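PDB 4QMK: type III secretion system effector protein ExoU from Pseudomonas fluorescens, which is a secreted bacterial toxin of the patatin-like phospholipase family that probably cleaves membrane phospholipids after binding phosphatidylinositol 4,5-bisphosphate at the host plasma membrane. Local coordinates for residues M448-L453 with D475-L480; L470-D475 with D511-R516; T485-A490 with Q532-Q537; T495-T500 with L539-K544; E518-L523 with L557-A562. All blocks are in the same frame, centred on the assembly; numbering follows the deposited sequence.

Interaction 1. Residues M448-L453 with D475-L480; sequences MDDQML and DAQQAL
Asp-450 and Gln-477 bring the two backbones closest, with their CA atoms still 9.2 Å apart, a gap that the two side chains bridge. Both CB atoms point toward the opposite segment, and the two side chains come from opposite directions. Gln-477 reaches out with its amide. Its chain bends at the second torsion (chi2 141°), which leaves NE2 in front of the Asp-450 carboxylate. NE2 lies 3.3 Å from Asp-450 OD1 and 3.4 Å from Asp-450 OD2, almost midway between the two oxygens. The amide and carboxylate planes are 80° apart, so the groups meet nearly at right angles and not flat.

The firmer partner of Asp-450 is Arg-473, which lies one turn before Gln-477 on helix 464-491, outside the two segments. From there its NH2 makes a salt bridge to Asp-450 OD1 and also donates to the carbonyl of Met-448. Asp-449 holds the start of helix 450-461. It is the N-cap, and its OD1 accepts from Met-452 N at 3.0 Å in a nearly straight bond (167°). This fixes the first turn that carries Asp-450.

The contact is small, lies at the surface and joins two helices that follow each other in the chain. Two acidic residues stand at the N-terminal end of helix 450-461, where the helix dipole would favour negative charge. Arg-473 probably offsets the charge of Asp-450, with the neutral amide of Gln-477 as an additional polar neighbour.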
# COMPACT_ATOMS: atom_id res chain seq x y z
N MET A 448 23.28 -11.87 29.44
CA MET A 448 23.69 -10.49 29.14
C MET A 448 23.85 -10.27 27.66
O MET A 448 24.42 -11.11 26.97
CB MET A 448 25.02 -10.17 29.80
CG MET A 448 25.04 -10.54 31.26
SD MET A 448 26.49 -10.02 32.19
CE MET A 448 27.70 -10.45 31.01
N ASP A 449 23.27 -9.19 27.16
CA ASP A 449 23.42 -8.79 25.74
C ASP A 449 24.83 -8.30 25.51
O ASP A 449 25.60 -8.17 26.46
CB ASP A 449 22.36 -7.72 25.35
CG ASP A 449 22.44 -6.45 26.18
OD1 ASP A 449 23.45 -5.73 26.10
OD2 ASP A 449 21.48 -6.15 26.89
N ASP A 450 25.20 -8.07 24.27
CA ASP A 450 26.61 -7.73 23.97
C ASP A 450 27.07 -6.48 24.67
O ASP A 450 28.16 -6.46 25.24
CB ASP A 450 26.83 -7.61 22.48
CG ASP A 450 26.72 -8.95 21.75
OD1 ASP A 450 26.59 -10.02 22.41
OD2 ASP A 450 26.75 -8.95 20.50
N GLN A 451 26.24 -5.46 24.69
CA GLN A 451 26.62 -4.22 25.34
C GLN A 451 26.93 -4.43 26.82
O GLN A 451 27.98 -3.99 27.32
CB GLN A 451 25.52 -3.18 25.19
CG GLN A 451 25.94 -1.80 25.69
CD GLN A 451 24.92 -0.72 25.34
OE1 GLN A 451 23.79 -0.71 25.84
NE2 GLN A 451 25.34 0.23 24.48
N MET A 452 26.03 -5.10 27.52
CA MET A 452 26.18 -5.35 28.95
C MET A 452 27.41 -6.19 29.20
O MET A 452 28.16 -5.92 30.13
CB MET A 452 24.89 -5.97 29.55
CG MET A 452 24.96 -6.42 30.99
SD MET A 452 23.34 -6.86 31.70
CE MET A 452 22.67 -5.21 31.89
N LEU A 453 27.64 -7.19 28.35
CA LEU A 453 28.82 -8.04 28.52
C LEU A 453 30.10 -7.29 28.31
O LEU A 453 31.07 -7.49 29.06
CB LEU A 453 28.77 -9.24 27.59
CG LEU A 453 29.85 -10.30 27.70
CD1 LEU A 453 29.90 -10.86 29.09
CD2 LEU A 453 29.52 -11.41 26.73
N ASP A 475 33.66 -16.60 20.48
CA ASP A 475 33.54 -17.55 19.39
C ASP A 475 32.16 -17.48 18.77
O ASP A 475 32.04 -17.57 17.57
CB ASP A 475 33.78 -18.99 19.82
CG ASP A 475 35.17 -19.25 20.34
OD1 ASP A 475 36.13 -18.50 20.02
OD2 ASP A 475 35.29 -20.21 21.10
N ALA A 476 31.10 -17.34 19.57
CA ALA A 476 29.77 -17.28 18.99
C ALA A 476 29.58 -16.04 18.18
O ALA A 476 28.95 -16.12 17.15
CB ALA A 476 28.71 -17.40 20.07
N GLN A 477 30.07 -14.87 18.63
CA GLN A 477 30.05 -13.66 17.78
C GLN A 477 30.74 -13.95 16.45
O GLN A 477 30.27 -13.52 15.42
CB GLN A 477 30.75 -12.43 18.43
CG GLN A 477 29.88 -11.53 19.33
CD GLN A 477 30.56 -10.98 20.64
OE1 GLN A 477 31.77 -11.21 20.94
NE2 GLN A 477 29.74 -10.28 21.45
N GLN A 478 31.83 -14.71 16.45
CA GLN A 478 32.50 -14.98 15.18
C GLN A 478 31.75 -15.96 14.29
O GLN A 478 31.66 -15.76 13.09
CB GLN A 478 33.93 -15.45 15.40
CG GLN A 478 34.78 -14.37 16.03
CD GLN A 478 36.20 -14.82 16.39
OE1 GLN A 478 36.61 -15.99 16.19
NE2 GLN A 478 36.97 -13.87 16.90
N ALA A 479 31.18 -17.00 14.86
CA ALA A 479 30.49 -17.97 14.03
C ALA A 479 29.24 -17.35 13.46
O ALA A 479 28.91 -17.64 12.30
CB ALA A 479 30.15 -19.20 14.84
N LEU A 480 28.53 -16.51 14.24
CA LEU A 480 27.29 -15.85 13.74
C LEU A 480 27.65 -14.89 12.64
O LEU A 480 26.94 -14.78 11.65
CB LEU A 480 26.47 -15.13 14.84
CG LEU A 480 25.83 -16.07 15.86
CD1 LEU A 480 25.44 -15.37 17.14
CD2 LEU A 480 24.64 -16.79 15.26

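Interaction 2. Residues L470-D475 with D511-R516; sequences LRFRKD and DALARR
Leu-513 meets Asp-475 with both of its methyls. CD2 rests 3.8 Å from the backbone C of Asp-475, and CD1 lies 3.9 Å from Asp-475 CB. The acid group of Asp-475 is turned to its own helix, where OD1 makes a salt bridge to Arg-471 NH1. The carbonyl of Leu-513 faces the ring of Phe-472 edge-on, in the ring plane, with O 3.8 Å from CE1.

Ala-514 points away from helix 464-491 and packs on Asp-519 and Ile-520 of helix 517-526. It begins the short connection from helix 501-513 to helix 517-526 in an all-helical part of the chain, with the long helix 464-491 alongside.

Arg-515 turns back to that helix and forms a cation-pi stack. Its chain bends at the third torsion (chi3 -70°), which lays the guanidinium over one face of Phe-472. The planes are only 5° apart, and Arg-515 CZ is 3.8 Å from the Phe-472 ring centroid. Salt bridges from NE to Asp-519 and from NH1 to Glu-468 fix its rotation. Arg-516 follows, and its NH1 lies 3.5 Å above the other face of the Arg-515 guanidinium.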
# COMPACT_ATOMS: atom_id res chain seq x y z
N LEU A 470 33.36 -15.69 28.62
CA LEU A 470 33.66 -14.67 27.57
C LEU A 470 34.18 -15.32 26.28
O LEU A 470 33.86 -14.88 25.18
CB LEU A 470 34.66 -13.61 28.06
CG LEU A 470 34.15 -12.68 29.17
CD1 LEU A 470 35.26 -11.93 29.85
CD2 LEU A 470 33.10 -11.69 28.69
N ARG A 471 34.98 -16.36 26.41
CA ARG A 471 35.51 -17.01 25.23
C ARG A 471 34.38 -17.58 24.41
O ARG A 471 34.38 -17.43 23.20
CB ARG A 471 36.51 -18.11 25.61
CG ARG A 471 37.37 -18.61 24.48
CD ARG A 471 38.34 -17.56 23.97
NE ARG A 471 39.54 -18.15 23.30
CZ ARG A 471 39.61 -18.46 22.00
NH1 ARG A 471 38.58 -18.27 21.18
NH2 ARG A 471 40.71 -18.99 21.52
N PHE A 472 33.43 -18.26 25.04
CA PHE A 472 32.33 -18.82 24.27
C PHE A 472 31.60 -17.75 23.54
O PHE A 472 31.19 -17.93 22.39
CB PHE A 472 31.33 -19.58 25.16
CG PHE A 472 30.06 -19.95 24.44
CD1 PHE A 472 29.98 -21.08 23.69
CD2 PHE A 472 28.96 -19.08 24.48
CE1 PHE A 472 28.82 -21.40 23.02
CE2 PHE A 472 27.80 -19.38 23.80
CZ PHE A 472 27.71 -20.56 23.08
N ARG A 473 31.41 -16.60 24.19
CA ARG A 473 30.70 -15.50 23.53
C ARG A 473 31.48 -14.92 22.38
O ARG A 473 30.89 -14.60 21.36
CB ARG A 473 30.29 -14.40 24.49
CG ARG A 473 29.10 -14.80 25.37
CD ARG A 473 27.79 -14.80 24.61
NE ARG A 473 27.33 -13.42 24.36
CZ ARG A 473 26.62 -12.70 25.22
NH1 ARG A 473 26.27 -13.20 26.37
NH2 ARG A 473 26.29 -11.47 24.92
N LYS A 474 32.82 -14.83 22.50
CA LYS A 474 33.60 -14.32 21.38
C LYS A 474 33.49 -15.31 20.22
O LYS A 474 33.24 -14.91 19.08
CB LYS A 474 35.08 -14.12 21.73
CG LYS A 474 35.72 -13.08 20.85
CD LYS A 474 37.25 -13.05 20.85
CE LYS A 474 37.69 -11.91 19.92
NZ LYS A 474 39.16 -11.81 19.64
N ASP A 475 33.66 -16.60 20.48
CA ASP A 475 33.54 -17.55 19.39
C ASP A 475 32.16 -17.48 18.77
O ASP A 475 32.04 -17.57 17.57
CB ASP A 475 33.78 -18.99 19.82
CG ASP A 475 35.17 -19.25 20.34
OD1 ASP A 475 36.13 -18.50 20.02
OD2 ASP A 475 35.29 -20.21 21.10
N ASP A 511 26.78 -25.33 14.96
CA ASP A 511 26.40 -26.50 15.77
C ASP A 511 27.54 -27.02 16.66
O ASP A 511 27.30 -27.45 17.77
CB ASP A 511 25.96 -27.67 14.89
CG ASP A 511 24.56 -27.50 14.33
OD1 ASP A 511 23.98 -26.33 14.32
OD2 ASP A 511 24.05 -28.58 13.89
N ALA A 512 28.79 -27.00 16.16
CA ALA A 512 29.92 -27.56 16.93
C ALA A 512 30.29 -26.67 18.11
O ALA A 512 30.90 -27.11 19.09
CB ALA A 512 31.13 -27.73 16.02
N LEU A 513 29.93 -25.41 18.02
CA LEU A 513 30.22 -24.47 19.09
C LEU A 513 29.54 -24.85 20.44
O LEU A 513 30.11 -24.70 21.52
CB LEU A 513 29.78 -23.08 18.65
CG LEU A 513 30.60 -21.96 19.16
CD1 LEU A 513 31.91 -22.12 18.48
CD2 LEU A 513 29.97 -20.62 18.81
N ALA A 514 28.33 -25.36 20.36
CA ALA A 514 27.63 -25.79 21.58
C ALA A 514 28.41 -26.70 22.53
O ALA A 514 29.01 -27.68 22.12
CB ALA A 514 26.31 -26.46 21.20
N ARG A 515 28.40 -26.35 23.81
CA ARG A 515 29.04 -27.15 24.86
C ARG A 515 28.00 -28.06 25.56
O ARG A 515 28.36 -29.01 26.21
CB ARG A 515 29.64 -26.22 25.91
CG ARG A 515 30.63 -25.18 25.37
CD ARG A 515 30.79 -24.00 26.33
NE ARG A 515 29.57 -23.18 26.36
CZ ARG A 515 29.39 -22.06 27.09
NH1 ARG A 515 30.34 -21.59 27.90
NH2 ARG A 515 28.23 -21.43 27.02
N ARG A 516 26.73 -27.74 25.36
CA ARG A 516 25.63 -28.40 26.02
C ARG A 516 24.37 -28.00 25.28
O ARG A 516 24.43 -27.13 24.43
CB ARG A 516 25.58 -27.98 27.51
CG ARG A 516 25.71 -26.47 27.75
CD ARG A 516 25.71 -26.06 29.22
NE ARG A 516 26.95 -26.35 29.93
CZ ARG A 516 28.05 -25.55 30.00
NH1 ARG A 516 28.12 -24.36 29.40
NH2 ARG A 516 29.11 -25.95 30.69

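Interaction 3. Residues T485-A490 with Q532-Q537; sequences TAIAEA and QRNFQQ
Ile-487 covers the side of Asn-534, and these two residues carry most of the contact. The CB of Ile-487 lies 3.8 Å from Asn-534 CB. Its CG2 methyl comes closest, 3.5 Å from Asn-534 CB, and it also packs against the amide carbon of that residue. CG2 is also 4.2 Å from Gln-537 OE1. The CG1 branch passes Asn-534 CB more loosely, and at the tip CD1 ends 4.2 Å from Asn-534 O. CG2 stands anti to the backbone N (chi1 -54° for CG1), which turns this methyl to the asparagine. The two side chains run side by side with opposite headings.

The amide of Asn-534 runs on past Ile-487. Its ND2 lies near Ala-488 but donates to Asp-484 OD1, one residue before segment 485-490. Gln-537 OE1 accepts from Asn-491 ND2, just after it. Polar groups therefore bracket the apolar centre. Gln-532 is the N-cap of helix 533-544, and its OE1 accepts from Phe-535 N at 3.0 Å.

The two helix segments cross at 76°, with axes 9.5 Å apart. The first turn of helix 533-544 thus lies across the C-terminal part of helix 464-491, while Leu-497 of the following loop and Leu-503 of helix 501-513 also touch Ile-487.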
# COMPACT_ATOMS: atom_id res chain seq x y z
N THR A 485 27.75 -13.60 6.85
CA THR A 485 28.54 -13.41 5.64
C THR A 485 28.17 -14.40 4.56
O THR A 485 28.03 -14.03 3.40
CB THR A 485 30.05 -13.51 5.93
OG1 THR A 485 30.50 -12.33 6.61
CG2 THR A 485 30.84 -13.65 4.62
N ALA A 486 28.03 -15.66 4.92
CA ALA A 486 27.68 -16.66 3.92
C ALA A 486 26.33 -16.37 3.26
O ALA A 486 26.15 -16.66 2.10
CB ALA A 486 27.71 -18.04 4.52
N ILE A 487 25.38 -15.80 4.02
CA ILE A 487 24.07 -15.43 3.49
C ILE A 487 24.27 -14.28 2.51
O ILE A 487 23.72 -14.31 1.42
CB ILE A 487 23.09 -14.95 4.58
CG1 ILE A 487 22.92 -15.94 5.75
CG2 ILE A 487 21.73 -14.67 3.98
CD1 ILE A 487 22.09 -17.16 5.44
N ALA A 488 25.01 -13.23 2.92
CA ALA A 488 25.35 -12.12 2.01
C ALA A 488 25.98 -12.61 0.71
O ALA A 488 25.59 -12.16 -0.35
CB ALA A 488 26.28 -11.13 2.70
N GLU A 489 26.93 -13.53 0.80
CA GLU A 489 27.59 -14.15 -0.36
C GLU A 489 26.60 -14.82 -1.30
O GLU A 489 26.64 -14.61 -2.49
CB GLU A 489 28.59 -15.24 0.07
CG GLU A 489 29.71 -14.82 1.03
CD GLU A 489 30.78 -13.97 0.40
OE1 GLU A 489 30.75 -13.82 -0.85
OE2 GLU A 489 31.66 -13.43 1.14
N ALA A 490 25.74 -15.67 -0.77
CA ALA A 490 24.73 -16.35 -1.59
C ALA A 490 23.77 -15.38 -2.26
O ALA A 490 23.27 -15.67 -3.35
CB ALA A 490 23.94 -17.35 -0.74
N GLN A 532 17.38 -8.60 11.76
CA GLN A 532 18.44 -9.22 11.03
C GLN A 532 17.85 -9.94 9.81
O GLN A 532 17.34 -11.07 9.86
CB GLN A 532 19.26 -10.00 12.04
CG GLN A 532 20.14 -11.11 11.56
CD GLN A 532 21.01 -10.81 10.36
OE1 GLN A 532 20.50 -10.73 9.23
NE2 GLN A 532 22.33 -10.84 10.58
N ARG A 533 17.89 -9.21 8.71
CA ARG A 533 17.30 -9.62 7.45
C ARG A 533 17.84 -10.95 6.93
O ARG A 533 17.07 -11.86 6.61
CB ARG A 533 17.49 -8.47 6.43
CG ARG A 533 16.75 -8.66 5.12
CD ARG A 533 15.24 -8.54 5.34
NE ARG A 533 14.46 -9.23 4.30
CZ ARG A 533 14.13 -10.53 4.30
NH1 ARG A 533 14.51 -11.37 5.27
NH2 ARG A 533 13.41 -11.01 3.29
N ASN A 534 19.16 -11.09 6.89
CA ASN A 534 19.75 -12.30 6.38
C ASN A 534 19.32 -13.52 7.18
O ASN A 534 19.04 -14.56 6.60
CB ASN A 534 21.28 -12.19 6.39
CG ASN A 534 21.80 -11.21 5.40
OD1 ASN A 534 21.09 -10.79 4.50
ND2 ASN A 534 23.04 -10.81 5.58
N PHE A 535 19.30 -13.38 8.52
CA PHE A 535 18.85 -14.45 9.35
C PHE A 535 17.39 -14.80 9.05
O PHE A 535 17.04 -16.00 8.96
CB PHE A 535 19.08 -14.20 10.86
CG PHE A 535 20.54 -14.14 11.28
CD1 PHE A 535 21.58 -14.57 10.43
CD2 PHE A 535 20.88 -13.75 12.56
CE1 PHE A 535 22.90 -14.58 10.85
CE2 PHE A 535 22.21 -13.73 12.97
CZ PHE A 535 23.22 -14.17 12.12
N GLN A 536 16.57 -13.80 8.84
CA GLN A 536 15.16 -14.03 8.50
C GLN A 536 15.05 -14.88 7.23
O GLN A 536 14.30 -15.84 7.20
CB GLN A 536 14.40 -12.70 8.36
CG GLN A 536 13.98 -12.09 9.68
CD GLN A 536 12.92 -12.94 10.39
OE1 GLN A 536 12.01 -13.48 9.75
NE2 GLN A 536 13.02 -13.06 11.70
N GLN A 537 15.78 -14.54 6.17
CA GLN A 537 15.68 -15.36 4.93
C GLN A 537 16.06 -16.80 5.22
O GLN A 537 15.44 -17.73 4.71
CB GLN A 537 16.65 -14.93 3.84
CG GLN A 537 16.62 -13.51 3.37
CD GLN A 537 17.71 -13.26 2.34
OE1 GLN A 537 18.53 -12.34 2.48
NE2 GLN A 537 17.76 -14.11 1.31

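Interaction 4. Residues T495-T500 with L539-K544; sequences TSLVIT and LQVGTK
An inverse gamma turn centred on Ile-499 shapes the loop that faces Val-541 of helix 533-544. The contact is apolar and surface-lying. Val-541 directs its side chain toward the loop and presents one methyl to each of two residues. CG2 takes Leu-497: it lies 3.8 Å from Leu-497 CB and 3.7 Å from the Leu-497 carbonyl oxygen. The leucine side chain lies roughly perpendicular to the valine. CG of Leu-497 is anti to its backbone N (chi1 -174°), and this carries CD2 alongside the same methyl, 3.9 Å from Val-541 CG2. CG1 takes Ile-499, whose CD1 comes within 4.3 Å.

The loop joins helix 464-491 to helix 501-513, and Thr-500 at its end is the N-cap of the second of these. Leu-497 packs on a second helix as well, touching Ile-487 and Ala-490 of helix 464-491.

On helix 533-544 the carbonyl of Leu-539 accepts two bonds, from Thr-543 N at 2.9 Å and from Thr-543 OG1 at 2.8 Å. They arrive from opposite faces of the carbonyl plane. Leu-539 itself points away from the loop and packs on Ala-560 and Met-564 of helix 555-585. Earlier in the loop, Thr-495 and Ser-496 pack on Glu-217 of the second subunit.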
# COMPACT_ATOMS: atom_id res chain seq x y z
N THR A 495 18.53 -13.85 -5.26
CA THR A 495 17.69 -13.38 -4.15
C THR A 495 16.96 -14.55 -3.45
O THR A 495 16.66 -14.44 -2.25
CB THR A 495 16.68 -12.27 -4.52
OG1 THR A 495 15.73 -12.77 -5.46
CG2 THR A 495 17.40 -11.04 -5.10
N SER A 496 16.67 -15.64 -4.16
CA SER A 496 16.07 -16.80 -3.48
C SER A 496 17.23 -17.57 -2.88
O SER A 496 18.15 -17.99 -3.60
CB SER A 496 15.25 -17.69 -4.41
OG SER A 496 16.08 -18.57 -5.15
N LEU A 497 17.18 -17.75 -1.57
CA LEU A 497 18.26 -18.37 -0.84
C LEU A 497 18.27 -19.88 -0.88
O LEU A 497 17.21 -20.53 -0.84
CB LEU A 497 18.21 -17.93 0.61
CG LEU A 497 19.35 -18.36 1.52
CD1 LEU A 497 20.69 -17.85 1.04
CD2 LEU A 497 19.07 -17.82 2.90
N VAL A 498 19.49 -20.42 -0.95
CA VAL A 498 19.72 -21.86 -0.91
C VAL A 498 20.91 -22.13 0.00
O VAL A 498 21.69 -21.24 0.34
CB VAL A 498 20.01 -22.44 -2.31
CG1 VAL A 498 18.79 -22.27 -3.21
CG2 VAL A 498 21.26 -21.80 -2.92
N ILE A 499 21.02 -23.37 0.42
CA ILE A 499 22.11 -23.75 1.30
C ILE A 499 23.31 -24.07 0.45
O ILE A 499 23.50 -25.20 0.01
CB ILE A 499 21.69 -24.90 2.24
CG1 ILE A 499 20.53 -24.42 3.14
CG2 ILE A 499 22.87 -25.34 3.09
CD1 ILE A 499 19.68 -25.53 3.72
N THR A 500 24.09 -23.03 0.18
CA THR A 500 25.33 -23.16 -0.57
C THR A 500 26.35 -23.93 0.28
O THR A 500 26.11 -24.16 1.47
CB THR A 500 25.92 -21.76 -0.86
OG1 THR A 500 26.23 -21.12 0.38
CG2 THR A 500 24.92 -20.90 -1.61
N LEU A 539 15.87 -18.31 8.05
CA LEU A 539 14.77 -18.95 8.81
C LEU A 539 13.63 -19.39 7.92
O LEU A 539 13.02 -20.44 8.16
CB LEU A 539 14.24 -18.07 9.92
CG LEU A 539 15.20 -17.94 11.10
CD1 LEU A 539 14.63 -16.99 12.13
CD2 LEU A 539 15.48 -19.28 11.71
N GLN A 540 13.34 -18.63 6.87
CA GLN A 540 12.28 -19.05 5.93
C GLN A 540 12.66 -20.35 5.24
O GLN A 540 11.87 -21.29 5.21
CB GLN A 540 11.98 -17.97 4.89
CG GLN A 540 11.44 -16.66 5.48
CD GLN A 540 10.27 -16.89 6.45
OE1 GLN A 540 9.41 -17.75 6.23
NE2 GLN A 540 10.25 -16.12 7.54
N VAL A 541 13.89 -20.41 4.73
CA VAL A 541 14.39 -21.61 4.09
C VAL A 541 14.27 -22.77 5.05
O VAL A 541 13.83 -23.84 4.69
CB VAL A 541 15.88 -21.49 3.70
CG1 VAL A 541 16.39 -22.84 3.21
CG2 VAL A 541 16.10 -20.41 2.65
N GLY A 542 14.70 -22.55 6.28
CA GLY A 542 14.63 -23.58 7.31
C GLY A 542 13.23 -24.11 7.46
O GLY A 542 13.04 -25.32 7.53
N THR A 543 12.25 -23.20 7.46
CA THR A 543 10.84 -23.57 7.64
C THR A 543 10.33 -24.65 6.67
O THR A 543 9.35 -25.32 6.96
CB THR A 543 9.92 -22.34 7.58
OG1 THR A 543 10.38 -21.36 8.52
CG2 THR A 543 8.50 -22.72 7.94
N LYS A 544 11.02 -24.86 5.54
CA LYS A 544 10.68 -25.94 4.60
C LYS A 544 11.04 -27.37 5.05
O LYS A 544 10.16 -28.21 5.16
CB LYS A 544 11.28 -25.67 3.22
CG LYS A 544 10.38 -24.86 2.30
CD LYS A 544 10.01 -23.49 2.86
CE LYS A 544 9.12 -22.77 1.86
NZ LYS A 544 8.70 -21.40 2.26

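Interaction 5. Residues E518-L523 with L557-A562; sequences EDIEWL and LTSAVA
A water-bridged approach of two helices joins Glu-521 of helix 517-526 to Ser-559 of helix 555-585. Their CA atoms are 6.1 Å apart, a close approach consistent with the small serine side chain. Ser-559 points toward the other helix. Its OG is anti to the backbone N (chi1 -168°) and comes to 3.8 Å from Glu-521 CA. The hydroxyl thus rests against backbone, while the CB of Glu-521 points away from helix 555-585.

One water completes the link. It donates to Glu-521 O at 2.7 Å and forms a second hydrogen bond with Ser-559 OG at 2.8 Å. The serine hydroxyl and the main-chain carbonyl are thereby tied through a shared partner. Ile-520 adds an apolar touch beside them, its CG2 lying 4.2 Å from Ser-559 CB.

Neighbouring residues of both helices pack on other partners. Asp-519, Trp-522 and Leu-523 pack on helix 464-491, and Ala-560 packs on Leu-539 of helix 533-544. Ala-560 O also accepts from Asn-528 ND2, in the connection after helix 517-526. The arrangement is a close approach of two helices at a small residue, with a water-mediated link from hydroxyl to carbonyl, in the helical C-terminal part of this chain.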
# COMPACT_ATOMS: atom_id res chain seq x y z
N GLU A 518 21.67 -26.30 26.13
CA GLU A 518 21.27 -24.89 26.30
C GLU A 518 21.90 -23.99 25.21
O GLU A 518 21.28 -23.03 24.78
CB GLU A 518 21.76 -24.30 27.64
CG GLU A 518 21.15 -24.79 28.96
CD GLU A 518 22.13 -24.58 30.16
OE1 GLU A 518 23.03 -23.69 30.05
OE2 GLU A 518 22.03 -25.30 31.20
N ASP A 519 23.14 -24.27 24.82
CA ASP A 519 23.86 -23.42 23.85
C ASP A 519 23.20 -23.48 22.51
O ASP A 519 23.22 -22.48 21.76
CB ASP A 519 25.31 -23.88 23.68
CG ASP A 519 26.15 -23.54 24.84
OD1 ASP A 519 25.64 -22.81 25.68
OD2 ASP A 519 27.33 -24.00 24.93
N ILE A 520 22.65 -24.66 22.17
CA ILE A 520 21.96 -24.83 20.90
C ILE A 520 20.72 -23.89 20.92
O ILE A 520 20.55 -23.05 20.01
CB ILE A 520 21.49 -26.28 20.71
CG1 ILE A 520 22.64 -27.30 20.73
CG2 ILE A 520 20.70 -26.44 19.41
CD1 ILE A 520 23.53 -27.25 19.50
N GLU A 521 19.90 -23.98 21.97
CA GLU A 521 18.70 -23.13 22.07
C GLU A 521 19.09 -21.67 22.01
O GLU A 521 18.39 -20.84 21.43
CB GLU A 521 17.97 -23.27 23.42
CG GLU A 521 17.64 -24.62 23.98
CD GLU A 521 16.95 -24.46 25.36
OE1 GLU A 521 17.59 -24.76 26.42
OE2 GLU A 521 15.78 -23.96 25.40
N TRP A 522 20.17 -21.35 22.71
CA TRP A 522 20.61 -19.96 22.78
C TRP A 522 20.98 -19.39 21.41
O TRP A 522 20.49 -18.32 21.01
CB TRP A 522 21.72 -19.86 23.76
CG TRP A 522 22.17 -18.49 24.05
CD1 TRP A 522 21.79 -17.73 25.11
CD2 TRP A 522 23.19 -17.75 23.37
NE1 TRP A 522 22.48 -16.53 25.11
CE2 TRP A 522 23.34 -16.53 24.04
CE3 TRP A 522 24.04 -18.04 22.29
CZ2 TRP A 522 24.26 -15.61 23.66
CZ3 TRP A 522 24.95 -17.05 21.87
CH2 TRP A 522 25.05 -15.89 22.54
N LEU A 523 21.79 -20.12 20.66
CA LEU A 523 22.21 -19.68 19.35
C LEU A 523 21.01 -19.57 18.47
O LEU A 523 20.96 -18.70 17.60
CB LEU A 523 23.18 -20.68 18.73
CG LEU A 523 24.51 -20.74 19.49
CD1 LEU A 523 25.13 -22.07 19.25
CD2 LEU A 523 25.41 -19.58 19.06
N LEU A 557 19.64 -24.59 13.44
CA LEU A 557 18.62 -24.10 12.56
C LEU A 557 17.25 -24.64 12.93
O LEU A 557 16.30 -23.89 13.05
CB LEU A 557 18.94 -24.43 11.12
CG LEU A 557 17.95 -23.84 10.09
CD1 LEU A 557 17.81 -22.34 10.24
CD2 LEU A 557 18.39 -24.21 8.69
N THR A 558 17.16 -25.94 13.12
CA THR A 558 15.91 -26.55 13.53
C THR A 558 15.37 -25.83 14.76
O THR A 558 14.17 -25.63 14.91
CB THR A 558 16.17 -28.02 13.92
OG1 THR A 558 16.75 -28.67 12.80
CG2 THR A 558 14.92 -28.74 14.34
N SER A 559 16.28 -25.49 15.67
CA SER A 559 15.92 -24.88 16.93
C SER A 559 15.42 -23.48 16.73
O SER A 559 14.42 -23.08 17.36
CB SER A 559 17.11 -24.83 17.83
OG SER A 559 16.76 -24.50 19.13
N ALA A 560 16.12 -22.74 15.87
CA ALA A 560 15.80 -21.37 15.60
C ALA A 560 14.46 -21.30 14.89
O ALA A 560 13.68 -20.39 15.14
CB ALA A 560 16.86 -20.77 14.73
N VAL A 561 14.17 -22.32 14.06
CA VAL A 561 12.91 -22.40 13.32
C VAL A 561 11.75 -22.63 14.27
O VAL A 561 10.70 -22.03 14.10
CB VAL A 561 12.96 -23.53 12.27
CG1 VAL A 561 11.59 -23.93 11.75
CG2 VAL A 561 13.84 -23.09 11.12
N ALA A 562 11.94 -23.54 15.23
CA ALA A 562 10.94 -23.78 16.27
C ALA A 562 10.75 -22.49 17.13
O ALA A 562 9.64 -22.15 17.52
CB ALA A 562 11.35 -24.95 17.14
O HOH W 1 16.51 -21.78 19.72

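Helix 464-491 ties interactions 1, 2 and 3 together. Interactions 1 and 2 have centres about 10 Å apart and share Asp-475, and Arg-473 of segment 470-475 bonds to segment 448-453. Interaction 5 lies about 13 Å from interaction 2 between centres. The two touch where Ala-514 CB meets Ile-520 CD1 at 3.4 Å, and where Arg-473 packs on Trp-522. Interactions 3 and 4 are the closest pair, about 9 Å between centres, and both use helix 533-544. Interaction 4 reaches interaction 5 through Leu-539 and Ala-560. All five thus form a connected helical region. None of them involves a bound ligand.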